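Local coordinates for RagA protein (Porphyromonas gingivalis, PDB 6SLN) that takes up oligopeptides across the outer membrane as the TonB-dependent barrel subunit of the RagAB peptide transporter, working with the lipoprotein RagB, at residues V564-Y569 with S642-Y647; A670-S676 with F722-N728. All blocks are in the same frame, centred on the assembly; numbering follows the deposited sequence.

Contact 1. Residues V564-Y569 with S642-Y647; sequences VAEYAY and SEIGNY
Build V564-Y569 as extended strand, part of barrel strand 561-580, and lay against it the irregular loop S642-Y647, which leaves the barrel after strand 627-641. The loop starts with an inverse gamma turn centred on E643, I644 N donating to S642 O at 2.6 Å. Nearest CA atoms are those of Y567 and N646, 6.1 Å apart; Y569 CA and S642 CA stand 10.1 Å apart, a gap their side chains span.

Two direct hydrogen bonds pin the ends. Y569 (chi1 m) points toward the loop and its OH donates to S642 OG at 2.7 Å; Y647 (chi1 m) swings its ring over so that E566 N donates to its OH at 2.9 Å. Between them one water donates to both E566 O (3.0 Å) and N646 O (3.1 Å).

In the middle, N646 (m) puts ND2 3.6 Å from A565 CB, CB 3.5 Å from E566 O, and OD1 3.4 Å from Y567 CD2; that OD1 accepts from R597. E643 instead salt-bridges R198.

The arrangement is an interstrand loop folded back onto a barrel wall, chiefly polar: Y647 OH and the water take up E566 N and O, and a hydroxyl pair joins Y569 to S642.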
loop_
_atom_site.group_PDB
_atom_site.type_symbol
_atom_site.label_atom_id
_atom_site.label_comp_id
_atom_site.label_asym_id
_atom_site.label_seq_id
_atom_site.Cartn_x
_atom_site.Cartn_y
_atom_site.Cartn_z
ATOM N N VAL A 564 4.942 -11.044 4.366
ATOM C CA VAL A 564 4.396 -11.325 5.685
ATOM C C VAL A 564 5.360 -12.280 6.374
ATOM O O VAL A 564 5.906 -13.187 5.740
ATOM C CB VAL A 564 2.977 -11.933 5.583
ATOM C CG1 VAL A 564 2.423 -12.225 6.952
ATOM C CG2 VAL A 564 2.042 -11.015 4.798
ATOM N N ALA A 565 5.592 -12.061 7.661
ATOM C CA ALA A 565 6.465 -12.916 8.446
ATOM C C ALA A 565 5.866 -13.108 9.831
ATOM O O ALA A 565 5.360 -12.152 10.427
ATOM C CB ALA A 565 7.877 -12.305 8.572
ATOM N N GLU A 566 5.945 -14.332 10.359
ATOM C CA GLU A 566 5.643 -14.505 11.771
ATOM C C GLU A 566 6.446 -15.649 12.363
ATOM O O GLU A 566 6.907 -16.559 11.663
ATOM C CB GLU A 566 4.164 -14.747 12.036
ATOM C CG GLU A 566 3.471 -15.500 10.965
ATOM C CD GLU A 566 1.997 -15.229 10.978
ATOM O OE1 GLU A 566 1.251 -15.920 10.256
ATOM O OE2 GLU A 566 1.591 -14.334 11.736
ATOM N N TYR A 567 6.624 -15.561 13.670
ATOM C CA TYR A 567 7.243 -16.620 14.437
ATOM C C TYR A 567 6.708 -16.515 15.851
ATOM O O TYR A 567 6.108 -15.506 16.237
ATOM C CB TYR A 567 8.782 -16.541 14.392
ATOM C CG TYR A 567 9.425 -15.343 15.076
ATOM C CD1 TYR A 567 9.532 -15.269 16.463
ATOM C CD2 TYR A 567 9.960 -14.296 14.328
ATOM C CE1 TYR A 567 10.143 -14.159 17.085
ATOM C CE2 TYR A 567 10.567 -13.188 14.943
ATOM C CZ TYR A 567 10.651 -13.131 16.312
ATOM O OH TYR A 567 11.249 -12.058 16.908
ATOM N N ALA A 568 6.926 -17.577 16.618
ATOM C CA ALA A 568 6.588 -17.556 18.029
ATOM C C ALA A 568 7.499 -18.523 18.770
ATOM O O ALA A 568 8.128 -19.410 18.177
ATOM C CB ALA A 568 5.109 -17.894 18.257
ATOM N N TYR A 569 7.580 -18.315 20.079
ATOM C CA TYR A 569 8.319 -19.188 20.971
ATOM C C TYR A 569 7.462 -19.428 22.201
ATOM O O TYR A 569 6.718 -18.541 22.634
ATOM C CB TYR A 569 9.654 -18.575 21.404
ATOM C CG TYR A 569 10.750 -18.582 20.369
ATOM C CD1 TYR A 569 11.551 -19.704 20.185
ATOM C CD2 TYR A 569 11.013 -17.448 19.598
ATOM C CE1 TYR A 569 12.575 -19.700 19.247
ATOM C CE2 TYR A 569 12.028 -17.438 18.650
ATOM C CZ TYR A 569 12.804 -18.566 18.480
ATOM O OH TYR A 569 13.818 -18.563 17.544
ATOM N N SER A 642 18.263 -20.751 17.564
ATOM C CA SER A 642 17.260 -20.967 16.527
ATOM C C SER A 642 17.093 -19.736 15.653
ATOM O O SER A 642 16.094 -19.629 14.924
ATOM C CB SER A 642 15.913 -21.328 17.123
ATOM O OG SER A 642 15.641 -20.474 18.214
ATOM N N GLU A 643 18.039 -18.802 15.717
ATOM C CA GLU A 643 17.972 -17.600 14.900
ATOM C C GLU A 643 18.202 -17.992 13.448
ATOM O O GLU A 643 19.290 -17.846 12.893
ATOM C CB GLU A 643 18.988 -16.564 15.353
ATOM C CG GLU A 643 18.450 -15.583 16.349
ATOM C CD GLU A 643 17.004 -15.235 16.123
ATOM O OE1 GLU A 643 16.641 -14.873 14.973
ATOM O OE2 GLU A 643 16.234 -15.326 17.113
ATOM N N ILE A 644 17.148 -18.481 12.813
ATOM C CA ILE A 644 17.137 -18.691 11.378
ATOM C C ILE A 644 15.840 -18.113 10.822
ATOM O O ILE A 644 15.046 -17.516 11.546
ATOM C CB ILE A 644 17.270 -20.174 11.017
ATOM C CG1 ILE A 644 16.062 -20.923 11.591
ATOM C CG2 ILE A 644 18.584 -20.719 11.562
ATOM C CD1 ILE A 644 15.998 -22.387 11.183
ATOM N N GLY A 645 15.633 -18.303 9.523
ATOM C CA GLY A 645 14.389 -17.903 8.898
ATOM C C GLY A 645 13.180 -18.523 9.579
ATOM O O GLY A 645 13.277 -19.385 10.452
ATOM N N ASN A 646 12.004 -18.056 9.160
ATOM C CA ASN A 646 10.756 -18.424 9.814
ATOM C C ASN A 646 10.117 -19.693 9.262
ATOM O O ASN A 646 9.285 -20.300 9.947
ATOM C CB ASN A 646 9.747 -17.272 9.702
ATOM C CG ASN A 646 10.209 -16.027 10.416
ATOM O OD1 ASN A 646 10.653 -16.099 11.567
ATOM N ND2 ASN A 646 10.089 -14.864 9.746
ATOM N N TYR A 647 10.471 -20.103 8.049
ATOM C CA TYR A 647 9.751 -21.138 7.322
ATOM C C TYR A 647 10.738 -22.010 6.549
ATOM O O TYR A 647 10.636 -22.184 5.339
ATOM C CB TYR A 647 8.744 -20.535 6.341
ATOM C CG TYR A 647 7.867 -19.437 6.892
ATOM C CD1 TYR A 647 6.823 -19.730 7.780
ATOM C CD2 TYR A 647 8.067 -18.104 6.516
ATOM C CE1 TYR A 647 6.012 -18.732 8.286
ATOM C CE2 TYR A 647 7.246 -17.084 7.015
ATOM C CZ TYR A 647 6.215 -17.405 7.900
ATOM O OH TYR A 647 5.401 -16.405 8.419
HETATM O O HOH W 1 8.083 -19.193 12.528
#

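Contact 2. Residues A670-S676 with F722-N728; sequences AGNPDLS and FFSQYQN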
loop_
_atom_site.group_PDB
_atom_site.type_symbol
_atom_site.label_atom_id
_atom_site.label_comp_id
_atom_site.label_asym_id
_atom_site.label_seq_id
_atom_site.Cartn_x
_atom_site.Cartn_y
_atom_site.Cartn_z
ATOM N N ALA A 670 13.269 -26.686 -1.154
ATOM C CA ALA A 670 13.580 -28.102 -1.044
ATOM C C ALA A 670 12.926 -28.712 0.196
ATOM O O ALA A 670 12.269 -29.771 0.116
ATOM C CB ALA A 670 15.098 -28.288 -1.015
ATOM N N GLY A 671 13.092 -28.057 1.348
ATOM C CA GLY A 671 12.520 -28.523 2.596
ATOM C C GLY A 671 13.457 -29.421 3.394
ATOM O O GLY A 671 14.469 -29.921 2.900
ATOM N N ASN A 672 13.108 -29.599 4.675
ATOM C CA ASN A 672 13.825 -30.449 5.622
ATOM C C ASN A 672 12.947 -30.758 6.837
ATOM O O ASN A 672 12.957 -30.011 7.829
ATOM C CB ASN A 672 15.134 -29.796 6.059
ATOM C CG ASN A 672 15.870 -30.619 7.083
ATOM O OD1 ASN A 672 16.408 -30.088 8.055
ATOM N ND2 ASN A 672 15.892 -31.934 6.877
ATOM N N PRO A 673 12.183 -31.855 6.799
ATOM C CA PRO A 673 11.213 -32.114 7.878
ATOM C C PRO A 673 11.831 -32.234 9.256
ATOM O O PRO A 673 11.146 -31.945 10.246
ATOM C CB PRO A 673 10.556 -33.428 7.451
ATOM C CG PRO A 673 10.769 -33.511 5.981
ATOM C CD PRO A 673 12.113 -32.873 5.741
ATOM N N ASP A 674 13.105 -32.605 9.366
ATOM C CA ASP A 674 13.705 -32.810 10.672
ATOM C C ASP A 674 14.491 -31.602 11.183
ATOM O O ASP A 674 15.197 -31.723 12.191
ATOM C CB ASP A 674 14.577 -34.062 10.640
ATOM C CG ASP A 674 13.743 -35.336 10.543
ATOM O OD1 ASP A 674 12.897 -35.580 11.436
ATOM O OD2 ASP A 674 13.917 -36.077 9.557
ATOM N N LEU A 675 14.361 -30.439 10.541
ATOM C CA LEU A 675 14.921 -29.212 11.090
ATOM C C LEU A 675 14.558 -29.064 12.559
ATOM O O LEU A 675 13.388 -29.146 12.925
ATOM C CB LEU A 675 14.401 -28.007 10.314
ATOM C CG LEU A 675 15.306 -26.770 10.389
ATOM C CD1 LEU A 675 16.740 -27.100 9.946
ATOM C CD2 LEU A 675 14.740 -25.677 9.535
ATOM N N SER A 676 15.564 -28.832 13.399
ATOM C CA SER A 676 15.330 -28.609 14.820
ATOM C C SER A 676 16.366 -27.617 15.346
ATOM O O SER A 676 17.166 -27.048 14.590
ATOM C CB SER A 676 15.345 -29.942 15.577
ATOM O OG SER A 676 14.837 -29.821 16.904
ATOM N N PHE A 722 18.352 -25.524 -6.346
ATOM C CA PHE A 722 18.124 -24.702 -5.173
ATOM C C PHE A 722 19.445 -24.075 -4.767
ATOM O O PHE A 722 20.513 -24.618 -5.067
ATOM C CB PHE A 722 17.590 -25.511 -3.996
ATOM C CG PHE A 722 16.277 -26.169 -4.258
ATOM C CD1 PHE A 722 15.091 -25.470 -4.084
ATOM C CD2 PHE A 722 16.224 -27.486 -4.681
ATOM C CE1 PHE A 722 13.883 -26.067 -4.326
ATOM C CE2 PHE A 722 15.005 -28.080 -4.925
ATOM C CZ PHE A 722 13.837 -27.367 -4.739
ATOM N N PHE A 723 19.363 -22.933 -4.074
ATOM C CA PHE A 723 20.564 -22.235 -3.628
ATOM C C PHE A 723 21.090 -22.825 -2.333
ATOM O O PHE A 723 22.301 -23.016 -2.166
ATOM C CB PHE A 723 20.280 -20.752 -3.410
ATOM C CG PHE A 723 19.800 -20.040 -4.626
ATOM C CD1 PHE A 723 20.402 -20.255 -5.854
ATOM C CD2 PHE A 723 18.749 -19.142 -4.543
ATOM C CE1 PHE A 723 19.968 -19.581 -6.973
ATOM C CE2 PHE A 723 18.307 -18.482 -5.658
ATOM C CZ PHE A 723 18.919 -18.702 -6.878
ATOM N N SER A 724 20.191 -23.093 -1.399
ATOM C CA SER A 724 20.587 -23.501 -0.065
ATOM C C SER A 724 19.402 -24.224 0.545
ATOM O O SER A 724 18.312 -24.259 -0.031
ATOM C CB SER A 724 21.037 -22.290 0.770
ATOM O OG SER A 724 19.997 -21.789 1.593
ATOM N N GLN A 725 19.639 -24.840 1.697
ATOM C CA GLN A 725 18.572 -25.465 2.468
ATOM C C GLN A 725 19.127 -25.730 3.848
ATOM O O GLN A 725 20.156 -26.406 3.983
ATOM C CB GLN A 725 18.082 -26.757 1.833
ATOM C CG GLN A 725 17.130 -27.555 2.740
ATOM C CD GLN A 725 15.850 -26.806 3.066
ATOM O OE1 GLN A 725 15.143 -26.337 2.173
ATOM N NE2 GLN A 725 15.555 -26.681 4.346
ATOM N N TYR A 726 18.471 -25.183 4.865
ATOM C CA TYR A 726 18.937 -25.388 6.225
ATOM C C TYR A 726 18.874 -26.868 6.609
ATOM O O TYR A 726 17.984 -27.606 6.176
ATOM C CB TYR A 726 18.112 -24.537 7.177
ATOM C CG TYR A 726 18.790 -23.259 7.589
ATOM C CD1 TYR A 726 19.961 -23.288 8.332
ATOM C CD2 TYR A 726 18.257 -22.026 7.251
ATOM C CE1 TYR A 726 20.584 -22.123 8.727
ATOM C CE2 TYR A 726 18.872 -20.847 7.645
ATOM C CZ TYR A 726 20.035 -20.906 8.377
ATOM O OH TYR A 726 20.647 -19.746 8.768
ATOM N N GLN A 727 19.853 -27.298 7.409
ATOM C CA GLN A 727 19.972 -28.665 7.895
ATOM C C GLN A 727 20.718 -28.648 9.227
ATOM O O GLN A 727 21.571 -27.791 9.464
ATOM C CB GLN A 727 20.710 -29.567 6.888
ATOM C CG GLN A 727 19.827 -30.142 5.774
ATOM C CD GLN A 727 20.602 -30.470 4.506
ATOM O OE1 GLN A 727 21.803 -30.277 4.449
ATOM N NE2 GLN A 727 19.913 -30.959 3.488
ATOM N N ASN A 728 20.389 -29.599 10.100
ATOM C CA ASN A 728 21.156 -29.813 11.326
ATOM C C ASN A 728 22.335 -30.702 10.960
ATOM O O ASN A 728 22.188 -31.911 10.765
ATOM C CB ASN A 728 20.285 -30.431 12.408
ATOM C CG ASN A 728 19.118 -29.555 12.765
ATOM O OD1 ASN A 728 18.025 -29.718 12.218
ATOM N ND2 ASN A 728 19.343 -28.596 13.664
#
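F722 opens the second segment by offering a ring face to A670: the methyl CB sits 3.8 Å from the ring centroid, only 6° off the normal, a textbook CH-pi contact, and A670 N lies over the same ring, 3.3 Å from F722 CE1. F723 and S724 turn elsewhere, and the strand begins at S724.

Q725 is the first polar clamp. Its side chain curls (chi1 t, chi2 p) so that OE1 accepts from G671 N at 2.8 Å, while NE2 turns onto the carbonyl of the next residue, Y726 O, at 3.2 Å and also bonds N648 O. G671 runs at phi 92°, where a CB would jam against the preceding carbonyl. Y726 brings its CB to 4.0 Å from L675 CD1. Q727 points away, yet its backbone passes close to L675, with Q727 N 4.0 Å from CD1.

N728 supplies the second clamp, a two-pronged one: its OD1 accepts from S676 N at 2.9 Å and its ND2 donates to S676 O at 2.8 Å, so one carboxamide reads both backbone groups of a single residue, much as a neighbouring strand would. The type I turn N672-L675, closed by L675 N to N672 O at 3.1 Å, brings S676 into position.

Both segments run nearly the same way, 16° apart. On its other flank, strand 724-728 pairs antiparallel with barrel strand 696-715, L675 and N728 both touching L711, while A670-S676 leads into strand 678-691; RagB packs on A670, F722 and F723.

Overall arrangement
From the N terminus, the chain first lays down strand 561-580, then runs through three more barrel strands before 642-647 folds back on it, closing contact 1 across 72 intervening residues. Contact 2 opens only afterwards: 670-676 precedes the hairpin of strands 678-691 and 696-715, and 722-728 returns to it. The two closures are in series, neither nested nor crossed. They meet through I644, whose CG2 lies 3.5 Å from Y726 CZ and whose CD1 lies 3.9 Å from L675 CD2. Together they tie both ends of the one long connection between strands 627-641 and 678-691 to the barrel sheet, the first to strand 561-580 and the last to strand 724-728, where RagB also packs.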